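Local structure of hypothetical protein (Shewanella denitrificans, 2OQM) at residues L21-L24 with T25-F29; S30-L33 with K34-N37; P137-G141 with K142-G146. The protein is of unknown function but belongs to the DinB-like helical-bundle proteins, as a member of the DUF1993 family, and forms a two-chain assembly. All coordinates share one frame; numbering follows the deposited sequence. Where two conformers were deposited one is given.

Interaction 1. Residues L21-L24 with T25-F29; sequences LYDL and TVVQF. With EDO (1,2-ethanediol), chain G.
Tyr-22 and Val-26 meet because the tyrosine CG stands anti to the backbone N (chi1 -179°), which carries the ring forward along the helix. Val-26 CB lies over one face of that ring in a CH-pi contact, 4.1 Å from the centroid. Its CG1 methyl packs against CE1. Val-27 comes in obliquely, and its CG2 is 3.3 Å from Tyr-22 CE2. With an alanine here in place of Tyr-22, the methyls of Val-26 and Val-27 would probably lose their aromatic cover.

Thr-25 has its OG1 between the backbone N and the carbonyl carbon (chi1 63°). From there OG1 donates to Leu-21 O at 2.7 Å. The Thr-25 N bond to the same oxygen is weak. Val-27 N instead reaches back five residues to Tyr-22 O at 3.1 Å, nearly straight at 164°. Gln-28 N also reaches back five residues, to Asp-23 O at 3.0 Å, in a more bent bond.

Leu-24 O sits over one face of the Phe-29 ring, 3.5 Å from Phe-29 CE1. This oxygen also accepts from O1 of a 1,2-ethanediol, probably from the crystallisation liquor. The diol is also hydrogen-bonded to Tyr-159 OH and to Ile-151 O of the second subunit. Asp-23 OD2 is hydrogen-bonded to Tyr-147 OH of the second subunit.

The i to i+5 bonds mark a pi-type widening, here within the long helix 13-50 of a helical bundle.

Interaction 2. Residues S30-L33 with K34-N37; sequences SKML and KNLN
Lys-34 and Ser-30 are one turn apart on helix 13-50, a long helix of the bundle, and the repeat here is regular alpha-helix. Lys-34 N donates to Ser-30 O at 3.0 Å, almost straight at 167°. The next three residues repeat the i to i+4 pattern, as in Asn-35 N to Lys-31 O at 2.9 Å.

The side chain of Asn-35 can be followed outward. Asn-35 CB rests on two carbonyls of the preceding turn, 3.3 Å from Met-32 O and slightly farther from Lys-31 O. CG is anti to its own carbonyl carbon (chi1 -69°), which turns the amide back along the helix. Asn-35 CG therefore sits 3.1 Å from Lys-31 O. At the tip, OD1 and ND2 also come near this oxygen, but neither is bonded to it. ND2 has weak hydrogen bonds to Tyr-181 O and Leu-182 O instead. It also lies near Lys-31 CG.

The helix has different surroundings on its several sides. Met-32 packs on Tyr-159 and Ile-162 of helix 146-172, while Leu-33 and Leu-36 pack on Ala-80 and Val-73 of helix 69-87. Leu-33 CD2 and Leu-36 CD2 are 4.3 Å apart, a loose touch. Lys-31 runs fully extended, and its NZ forms a salt bridge to Glu-152 of the second subunit and a hydrogen bond to Ala-184 O.

The aliphatic part of Lys-34 leans back over the preceding turn, with Lys-34 CG 3.2 Å from Ser-30 O. Met-32 is a selenomethionine whose chain bends twice beyond CB, and its SE stands 3.6 Å from Asn-35 ND2.

Interaction 3. Residues P137-G141 with K142-G146; sequences PRWQG and KYLTG. With EDO (1,2-ethanediol), chain E.
Trp-139 and Lys-142 are joined by two hydrogen bonds that end on one oxygen. Lys-142 N donates to Trp-139 O at 3.0 Å, with an angle of 160° at the hydrogen. Lys-142 NZ donates to the same Trp-139 O at 2.8 Å. The two donors come from opposite faces of the carbonyl plane, both well out of it. The lysine chain is bent at chi3 and chi4, and this fold brings NZ back over its own turn. Gln-140 runs alongside, with Gln-140 OE1 3.0 Å from Lys-142 NZ. The ammonium also has an aromatic partner, because Lys-142 makes a cation-pi contact with Tyr-187 of the second subunit.

Contacts of the indole come next. Leu-144 crosses Trp-139 at about a right angle, and its CD1 is 3.8 Å from Trp-139 CH2, an apolar contact. Lys-142 O lies in the indole plane at the ring edge, 3.5 Å from Trp-139 CE3. This carbonyl accepts from Ser-135 OG. The indole also meets the Tyr-187 ring of the second subunit, with the planes at about 60°.

At the far end the contacts are with the next helix and a small molecule. Thr-145 is the N-cap of helix 146-172, and its side chain caps a backbone N beyond Gly-146. OG1 also receives a weak hydrogen bond from a 1,2-ethanediol, probably a crystallisation additive.

Residues 139-142 form a type I' beta turn, with Gln-140 and Gly-141 at its positive-phi corners. The turn lies in the loop of a beta hairpin whose two short strands are 133-134 and 144-145.

How the interactions relate
Interactions 1 and 2 follow one another on helix 13-50, with centres 12 Å apart. Interaction 1 is the more buried, and interaction 2 is partly buried. Interaction 3 is peripheral, its centre about 21 Å from the centre of the chain, in the loop between two short strands. The chemistry differs with place. In 21-29 the helix widens, and in 30-37 it keeps a regular repeat. In 137-146 there is no helical pattern, and a lysine ammonium folds back on a turn carbonyl. All three reach the second subunit, by a tyrosine hydroxyl, a glutamate salt bridge and a tyrosine ring respectively. Interactions 1 and 3 do not touch, their nearest atoms about 5 Å apart.

Interaction 1. Residues L21-L24 with T25-F29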
ATOM      1  N   LEU A  21       8.031  -0.466  14.144  1.00 26.53           N
ATOM      2  CA  LEU A  21       6.719  -1.128  14.026  1.00 25.38           C
ATOM      3  C   LEU A  21       5.605  -0.205  14.484  1.00 26.40           C
ATOM      4  O   LEU A  21       4.558  -0.161  13.872  1.00 25.66           O
ATOM      5  CB  LEU A  21       6.720  -2.488  14.739  1.00 28.13           C
ATOM      6  CG  LEU A  21       7.483  -3.642  14.060  1.00 27.32           C
ATOM      7  CD1 LEU A  21       7.737  -4.862  14.943  1.00 26.47           C
ATOM      8  CD2 LEU A  21       6.850  -4.061  12.702  1.00 26.56           C
ATOM      9  N   TYR A  22       5.842   0.551  15.559  1.00 25.83           N
ATOM     10  CA  TYR A  22       4.940   1.624  16.013  1.00 25.91           C
ATOM     11  C   TYR A  22       4.700   2.707  14.913  1.00 23.12           C
ATOM     12  O   TYR A  22       3.571   3.079  14.616  1.00 26.07           O
ATOM     13  CB  TYR A  22       5.521   2.279  17.293  1.00 24.85           C
ATOM     14  CG  TYR A  22       4.653   3.383  17.856  1.00 21.80           C
ATOM     15  CD1 TYR A  22       3.519   3.100  18.610  1.00 27.16           C
ATOM     16  CD2 TYR A  22       4.951   4.713  17.594  1.00 25.93           C
ATOM     17  CE1 TYR A  22       2.721   4.127  19.090  1.00 29.02           C
ATOM     18  CE2 TYR A  22       4.166   5.747  18.069  1.00 25.97           C
ATOM     19  CZ  TYR A  22       3.057   5.452  18.814  1.00 25.93           C
ATOM     20  OH  TYR A  22       2.269   6.466  19.262  1.00 30.84           O
ATOM     21  N   ASP A  23       5.768   3.198  14.327  1.00 25.86           N
ATOM     22  CA  ASP A  23       5.700   4.203  13.279  1.00 24.60           C
ATOM     23  C   ASP A  23       5.018   3.701  12.017  1.00 24.61           C
ATOM     24  O   ASP A  23       4.287   4.436  11.380  1.00 26.20           O
ATOM     25  CB  ASP A  23       7.119   4.713  12.948  1.00 24.71           C
ATOM     26  CG  ASP A  23       7.677   5.638  14.018  1.00 31.51           C
ATOM     27  OD1 ASP A  23       6.886   6.145  14.849  1.00 27.13           O
ATOM     28  OD2 ASP A  23       8.904   5.895  13.984  1.00 26.48           O
ATOM     29  N   LEU A  24       5.232   2.440  11.659  1.00 26.42           N
ATOM     30  CA  LEU A  24       4.652   1.886  10.435  1.00 24.93           C
ATOM     31  C   LEU A  24       3.150   1.667  10.581  1.00 26.75           C
ATOM     32  O   LEU A  24       2.425   1.664   9.594  1.00 26.91           O
ATOM     33  CB  LEU A  24       5.302   0.554  10.123  1.00 27.41           C
ATOM     34  CG  LEU A  24       6.716   0.528   9.583  1.00 28.15           C
ATOM     35  CD1 LEU A  24       7.298  -0.897   9.619  1.00 25.65           C
ATOM     36  CD2 LEU A  24       6.711   1.130   8.180  1.00 29.08           C
ATOM     37  N   THR A  25       2.704   1.414  11.811  1.00 25.76           N
ATOM     38  CA  THR A  25       1.343   0.959  12.040  1.00 25.50           C
ATOM     39  C   THR A  25       0.573   2.039  12.740  1.00 25.86           C
ATOM     40  O   THR A  25      -0.128   2.817  12.081  1.00 28.49           O
ATOM     41  CB  THR A  25       1.300  -0.410  12.763  1.00 25.60           C
ATOM     42  OG1 THR A  25       1.883  -0.342  14.081  1.00 24.81           O
ATOM     43  CG2 THR A  25       2.002  -1.526  11.899  1.00 26.18           C
ATOM     44  N   VAL A  26       0.783   2.220  14.029  1.00 26.03           N
ATOM     45  CA  VAL A  26       0.018   3.250  14.749  1.00 25.85           C
ATOM     46  C   VAL A  26       0.084   4.616  14.071  1.00 26.68           C
ATOM     47  O   VAL A  26      -0.932   5.282  13.832  1.00 27.79           O
ATOM     48  CB  VAL A  26       0.442   3.366  16.240  1.00 24.88           C
ATOM     49  CG1 VAL A  26      -0.271   4.593  16.928  1.00 25.85           C
ATOM     50  CG2 VAL A  26       0.040   2.108  16.971  1.00 25.17           C
ATOM     51  N   VAL A  27       1.294   5.064  13.784  1.00 25.43           N
ATOM     52  CA  VAL A  27       1.466   6.430  13.330  1.00 25.40           C
ATOM     53  C   VAL A  27       1.034   6.562  11.842  1.00 22.33           C
ATOM     54  O   VAL A  27       0.152   7.356  11.508  1.00 23.58           O
ATOM     55  CB  VAL A  27       2.875   6.884  13.566  1.00 25.95           C
ATOM     56  CG1 VAL A  27       3.070   8.344  13.054  1.00 24.84           C
ATOM     57  CG2 VAL A  27       3.207   6.754  15.102  1.00 24.66           C
ATOM     58  N   GLN A  28       1.612   5.773  10.965  1.00 23.93           N
ATOM     59  CA  GLN A  28       1.303   5.898   9.535  1.00 23.99           C
ATOM     60  C   GLN A  28      -0.084   5.443   9.178  1.00 24.45           C
ATOM     61  O   GLN A  28      -0.735   6.062   8.335  1.00 21.72           O
ATOM     62  CB  GLN A  28       2.414   5.270   8.633  1.00 24.09           C
ATOM     63  CG  GLN A  28       2.142   5.370   7.150  1.00 25.19           C
ATOM     64  CD  GLN A  28       2.161   6.777   6.570  1.00 21.60           C
ATOM     65  OE1 GLN A  28       2.575   7.776   7.214  1.00 24.41           O
ATOM     66  NE2 GLN A  28       1.740   6.863   5.322  1.00 20.27           N
ATOM     67  N   PHE A  29      -0.611   4.420   9.855  1.00 23.11           N
ATOM     68  CA  PHE A  29      -1.983   4.027   9.600  1.00 23.00           C
ATOM     69  C   PHE A  29      -2.983   5.079  10.058  1.00 23.96           C
ATOM     70  O   PHE A  29      -4.045   5.238   9.421  1.00 22.07           O
ATOM     71  CB  PHE A  29      -2.363   2.750  10.332  1.00 21.56           C
ATOM     72  CG  PHE A  29      -1.724   1.466   9.812  1.00 25.41           C
ATOM     73  CD1 PHE A  29      -0.997   1.423   8.628  1.00 24.45           C
ATOM     74  CD2 PHE A  29      -1.942   0.280  10.503  1.00 28.60           C
ATOM     75  CE1 PHE A  29      -0.459   0.199   8.172  1.00 26.88           C
ATOM     76  CE2 PHE A  29      -1.427  -0.912  10.052  1.00 26.25           C
ATOM     77  CZ  PHE A  29      -0.673  -0.941   8.873  1.00 25.80           C
TER
HETATM   78  C1  EDO G 176       3.794   1.450   6.414  1.00 36.44           C
HETATM   79  O1  EDO G 176       2.565   1.923   6.922  1.00 27.42           O
HETATM   80  C2  EDO G 176       4.577   2.596   5.803  1.00 32.08           C
HETATM   81  O2  EDO G 176       3.796   3.234   4.813  1.00 22.78           O

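Interaction 2. Residues S30-L33 with K34-N37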
ATOM      1  N   SER A  30      -2.703   5.748  11.182  1.00 26.09           N
ATOM      2  CA  SER A  30      -3.535   6.888  11.611  1.00 23.38           C
ATOM      3  C   SER A  30      -3.528   8.034  10.581  1.00 23.45           C
ATOM      4  O   SER A  30      -4.537   8.626  10.301  1.00 24.14           O
ATOM      5  CB  SER A  30      -3.082   7.424  12.984  1.00 24.98           C
ATOM      6  OG  SER A  30      -3.278   6.451  14.031  1.00 23.48           O
ATOM      7  N   LYS A  31      -2.366   8.374  10.070  1.00 24.27           N
ATOM      8  CA  LYS A  31      -2.251   9.332   8.992  1.00 21.68           C
ATOM      9  C   LYS A  31      -3.069   8.965   7.791  1.00 23.83           C
ATOM     10  O   LYS A  31      -3.789   9.778   7.255  1.00 24.06           O
ATOM     11  CB  LYS A  31      -0.790   9.478   8.560  1.00 24.36           C
ATOM     12  CG  LYS A  31      -0.587  10.605   7.552  1.00 25.28           C
ATOM     13  CD  LYS A  31       0.889  10.737   7.065  1.00 24.13           C
ATOM     14  CE  LYS A  31       1.078  11.917   6.127  1.00 32.55           C
ATOM     15  NZ  LYS A  31       2.385  11.849   5.448  1.00 23.38           N
HETATM   16  N   MSE A  32      -2.973   7.721   7.348  1.00 25.11           N
HETATM   17  CA  MSE A  32      -3.677   7.300   6.149  1.00 23.27           C
HETATM   18  C   MSE A  32      -5.185   7.273   6.396  1.00 22.13           C
HETATM   19  O   MSE A  32      -5.953   7.517   5.471  1.00 22.98           O
HETATM   20  CB  MSE A  32      -3.203   5.939   5.721  1.00 21.51           C
HETATM   21  CG  MSE A  32      -1.755   5.867   5.186  1.00 23.07           C
HETATM   22 SE   MSE A  32      -1.521   7.065   3.681  0.75 19.38          SE
HETATM   23  CE  MSE A  32      -2.914   6.306   2.540  1.00 21.42           C
ATOM     24  N   LEU A  33      -5.623   6.935   7.600  1.00 24.19           N
ATOM     25  CA  LEU A  33      -7.055   6.963   7.912  1.00 23.41           C
ATOM     26  C   LEU A  33      -7.576   8.389   7.928  1.00 24.23           C
ATOM     27  O   LEU A  33      -8.705   8.635   7.467  1.00 25.37           O
ATOM     28  CB  LEU A  33      -7.413   6.237   9.209  1.00 25.49           C
ATOM     29  CG  LEU A  33      -7.239   4.718   9.149  1.00 24.38           C
ATOM     30  CD1 LEU A  33      -7.289   4.059  10.539  1.00 29.52           C
ATOM     31  CD2 LEU A  33      -8.205   4.038   8.128  1.00 22.64           C
ATOM     32  N   LYS A  34      -6.796   9.316   8.475  1.00 22.46           N
ATOM     33  CA  LYS A  34      -7.133  10.734   8.376  1.00 24.11           C
ATOM     34  C   LYS A  34      -7.209  11.163   6.907  1.00 22.33           C
ATOM     35  O   LYS A  34      -8.073  11.942   6.486  1.00 22.62           O
ATOM     36  CB  LYS A  34      -6.118  11.563   9.135  1.00 25.36           C
ATOM     37  CG  LYS A  34      -6.204  11.383  10.656  1.00 27.99           C
ATOM     38  CD  LYS A  34      -5.286  12.332  11.377  1.00 29.93           C
ATOM     39  CE  LYS A  34      -4.961  11.843  12.792  1.00 45.46           C
ATOM     40  NZ  LYS A  34      -3.762  12.575  13.356  1.00 50.74           N
ATOM     41  N   ASN A  35      -6.287  10.671   6.120  1.00 24.17           N
ATOM     42  CA  ASN A  35      -6.305  10.946   4.681  1.00 23.44           C
ATOM     43  C   ASN A  35      -7.559  10.395   4.019  1.00 24.25           C
ATOM     44  O   ASN A  35      -8.182  11.056   3.165  1.00 25.08           O
ATOM     45  CB  ASN A  35      -5.053  10.388   4.015  1.00 22.88           C
ATOM     46  CG  ASN A  35      -3.804  11.101   4.398  1.00 27.53           C
ATOM     47  OD1 ASN A  35      -3.823  12.173   5.032  1.00 23.63           O
ATOM     48  ND2 ASN A  35      -2.662  10.486   4.062  1.00 24.49           N
ATOM     49  N   LEU A  36      -7.997   9.220   4.455  1.00 23.35           N
ATOM     50  CA  LEU A  36      -9.222   8.637   3.935  1.00 24.41           C
ATOM     51  C   LEU A  36     -10.428   9.550   4.264  1.00 26.36           C
ATOM     52  O   LEU A  36     -11.366   9.725   3.456  1.00 23.94           O
ATOM     53  CB  LEU A  36      -9.415   7.229   4.509  1.00 24.01           C
ATOM     54  CG  LEU A  36     -10.608   6.457   3.965  1.00 27.51           C
ATOM     55  CD1 LEU A  36     -10.571   6.286   2.443  1.00 24.73           C
ATOM     56  CD2 LEU A  36     -10.704   5.116   4.750  1.00 24.41           C
ATOM     57  N   ASN A  37     -10.397  10.143   5.446  1.00 26.07           N
ATOM     58  CA  ASN A  37     -11.417  11.137   5.822  0.70 28.28           C
ATOM     59  C   ASN A  37     -11.450  12.319   4.893  1.00 29.50           C
ATOM     60  O   ASN A  37     -12.542  12.796   4.501  1.00 28.19           O
ATOM     61  CB  ASN A  37     -11.171  11.671   7.241  0.70 32.52           C
ATOM     62  CG  ASN A  37     -12.105  11.090   8.250  0.70 30.81           C
ATOM     63  OD1 ASN A  37     -13.261  10.800   7.949  0.70 39.25           O
ATOM     64  ND2 ASN A  37     -11.641  10.995   9.486  0.70 29.21           N
TER

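Interaction 3. Residues P137-G141 with K142-G146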
ATOM      1  N   PRO A 137      -7.297 -17.411  12.139  1.00 49.93           N
ATOM      2  CA  PRO A 137      -8.120 -18.643  12.256  1.00 49.79           C
ATOM      3  C   PRO A 137      -8.094 -19.574  11.046  1.00 48.23           C
ATOM      4  O   PRO A 137      -8.285 -20.761  11.209  1.00 47.61           O
ATOM      5  CB  PRO A 137      -9.553 -18.102  12.446  1.00 51.68           C
ATOM      6  CG  PRO A 137      -9.365 -16.699  12.990  1.00 51.93           C
ATOM      7  CD  PRO A 137      -8.099 -16.183  12.340  1.00 50.72           C
ATOM      8  N   ARG A 138      -7.851 -19.045   9.856  1.00 46.52           N
ATOM      9  CA  ARG A 138      -7.840 -19.873   8.654  1.00 45.99           C
ATOM     10  C   ARG A 138      -6.456 -20.376   8.221  1.00 43.06           C
ATOM     11  O   ARG A 138      -6.316 -20.881   7.131  1.00 37.91           O
ATOM     12  CB  ARG A 138      -8.448 -19.070   7.514  1.00 47.91           C
ATOM     13  CG  ARG A 138      -9.970 -18.971   7.596  1.00 57.72           C
ATOM     14  CD  ARG A 138     -10.495 -17.825   6.742  1.00 70.94           C
ATOM     15  NE  ARG A 138     -11.957 -17.740   6.717  1.00 76.85           N
ATOM     16  CZ  ARG A 138     -12.728 -17.406   7.756  1.00 85.88           C
ATOM     17  NH1 ARG A 138     -12.216 -17.135   8.962  1.00 87.22           N
ATOM     18  NH2 ARG A 138     -14.043 -17.351   7.590  1.00 89.55           N
ATOM     19  N   TRP A 139      -5.443 -20.225   9.063  1.00 39.89           N
ATOM     20  CA  TRP A 139      -4.077 -20.617   8.716  1.00 38.99           C
ATOM     21  C   TRP A 139      -3.649 -21.962   9.265  1.00 38.81           C
ATOM     22  O   TRP A 139      -2.472 -22.308   9.162  1.00 35.84           O
ATOM     23  CB  TRP A 139      -3.086 -19.563   9.220  1.00 39.71           C
ATOM     24  CG  TRP A 139      -3.195 -18.234   8.555  1.00 38.67           C
ATOM     25  CD1 TRP A 139      -4.059 -17.871   7.546  1.00 40.12           C
ATOM     26  CD2 TRP A 139      -2.394 -17.099   8.823  1.00 34.24           C
ATOM     27  NE1 TRP A 139      -3.845 -16.573   7.184  1.00 40.79           N
ATOM     28  CE2 TRP A 139      -2.837 -16.061   7.961  1.00 41.23           C
ATOM     29  CE3 TRP A 139      -1.365 -16.828   9.736  1.00 37.11           C
ATOM     30  CZ2 TRP A 139      -2.279 -14.787   7.985  1.00 36.76           C
ATOM     31  CZ3 TRP A 139      -0.803 -15.568   9.757  1.00 38.24           C
ATOM     32  CH2 TRP A 139      -1.268 -14.551   8.882  1.00 39.01           C
ATOM     33  N   GLN A 140      -4.593 -22.711   9.851  1.00 37.21           N
ATOM     34  CA  GLN A 140      -4.343 -24.039  10.365  1.00 37.89           C
ATOM     35  C   GLN A 140      -3.137 -24.114  11.306  1.00 36.35           C
ATOM     36  O   GLN A 140      -2.389 -25.079  11.315  1.00 29.79           O
ATOM     37  CB  GLN A 140      -4.248 -25.054   9.213  1.00 38.68           C
ATOM     38  CG  GLN A 140      -5.532 -25.152   8.321  1.00 35.06           C
ATOM     39  CD  GLN A 140      -5.566 -24.121   7.141  1.00 47.09           C
ATOM     40  OE1 GLN A 140      -4.527 -23.595   6.710  1.00 33.75           O
ATOM     41  NE2 GLN A 140      -6.774 -23.836   6.632  1.00 46.38           N
ATOM     42  N   GLY A 141      -2.987 -23.099  12.148  1.00 37.91           N
ATOM     43  CA  GLY A 141      -1.948 -23.080  13.172  1.00 35.58           C
ATOM     44  C   GLY A 141      -0.632 -22.532  12.671  1.00 34.64           C
ATOM     45  O   GLY A 141       0.284 -22.329  13.431  1.00 35.91           O
ATOM     46  N   LYS A 142      -0.529 -22.258  11.392  1.00 31.84           N
ATOM     47  CA  LYS A 142       0.715 -21.726  10.878  1.00 32.64           C
ATOM     48  C   LYS A 142       0.816 -20.252  11.289  1.00 31.87           C
ATOM     49  O   LYS A 142      -0.205 -19.603  11.515  1.00 31.26           O
ATOM     50  CB  LYS A 142       0.772 -21.854   9.370  1.00 35.98           C
ATOM     51  CG  LYS A 142       0.663 -23.278   8.847  1.00 36.38           C
ATOM     52  CD  LYS A 142       0.946 -23.339   7.351  1.00 33.82           C
ATOM     53  CE  LYS A 142      -0.180 -22.710   6.535  1.00 36.37           C
ATOM     54  NZ  LYS A 142      -1.498 -23.378   6.734  1.00 26.92           N
ATOM     55  N   TYR A 143       2.034 -19.743  11.413  1.00 30.97           N
ATOM     56  CA  TYR A 143       2.231 -18.370  11.890  1.00 28.02           C
ATOM     57  C   TYR A 143       3.206 -17.593  11.045  1.00 27.49           C
ATOM     58  O   TYR A 143       4.032 -18.157  10.301  1.00 27.39           O
ATOM     59  CB  TYR A 143       2.648 -18.356  13.360  1.00 32.11           C
ATOM     60  CG  TYR A 143       4.106 -18.696  13.584  1.00 29.95           C
ATOM     61  CD1 TYR A 143       4.507 -20.015  13.742  1.00 29.30           C
ATOM     62  CD2 TYR A 143       5.079 -17.705  13.624  1.00 34.85           C
ATOM     63  CE1 TYR A 143       5.839 -20.345  13.922  1.00 33.70           C
ATOM     64  CE2 TYR A 143       6.412 -18.030  13.813  1.00 32.70           C
ATOM     65  CZ  TYR A 143       6.785 -19.352  13.960  1.00 33.98           C
ATOM     66  OH  TYR A 143       8.098 -19.695  14.128  1.00 32.71           O
ATOM     67  N   LEU A 144       3.108 -16.267  11.192  1.00 26.00           N
ATOM     68  CA  LEU A 144       4.132 -15.317  10.734  1.00 26.80           C
ATOM     69  C   LEU A 144       4.615 -14.593  11.978  1.00 26.00           C
ATOM     70  O   LEU A 144       3.877 -14.432  12.913  1.00 26.27           O
ATOM     71  CB  LEU A 144       3.499 -14.270   9.806  1.00 27.16           C
ATOM     72  CG  LEU A 144       2.818 -14.752   8.529  1.00 31.01           C
ATOM     73  CD1 LEU A 144       2.169 -13.565   7.714  1.00 24.56           C
ATOM     74  CD2 LEU A 144       3.806 -15.546   7.709  1.00 28.13           C
ATOM     75  N   THR A 145       5.842 -14.112  11.987  1.00 26.72           N
ATOM     76  CA  THR A 145       6.247 -13.268  13.076  1.00 24.63           C
ATOM     77  C   THR A 145       5.531 -11.908  12.887  1.00 26.59           C
ATOM     78  O   THR A 145       5.039 -11.593  11.793  1.00 24.78           O
ATOM     79  CB  THR A 145       7.734 -12.986  13.022  1.00 26.94           C
ATOM     80  OG1 THR A 145       8.035 -12.260  11.814  1.00 25.39           O
ATOM     81  CG2 THR A 145       8.562 -14.301  13.085  1.00 26.07           C
ATOM     82  N   GLY A 146       5.494 -11.105  13.937  1.00 26.34           N
ATOM     83  CA  GLY A 146       4.824  -9.844  13.853  1.00 25.40           C
ATOM     84  C   GLY A 146       5.469  -8.946  12.812  1.00 24.59           C
ATOM     85  O   GLY A 146       4.799  -8.207  12.125  1.00 25.84           O
TER
HETATM   86  C1  EDO E 174      10.815 -11.625  12.839  1.00 50.96           C
HETATM   87  O1  EDO E 174      10.889 -11.901  11.427  1.00 39.50           O
HETATM   88  C2  EDO E 174      12.118 -11.098  13.434  1.00 55.54           C
HETATM   89  O2  EDO E 174      12.829 -10.248  12.528  1.00 59.74           O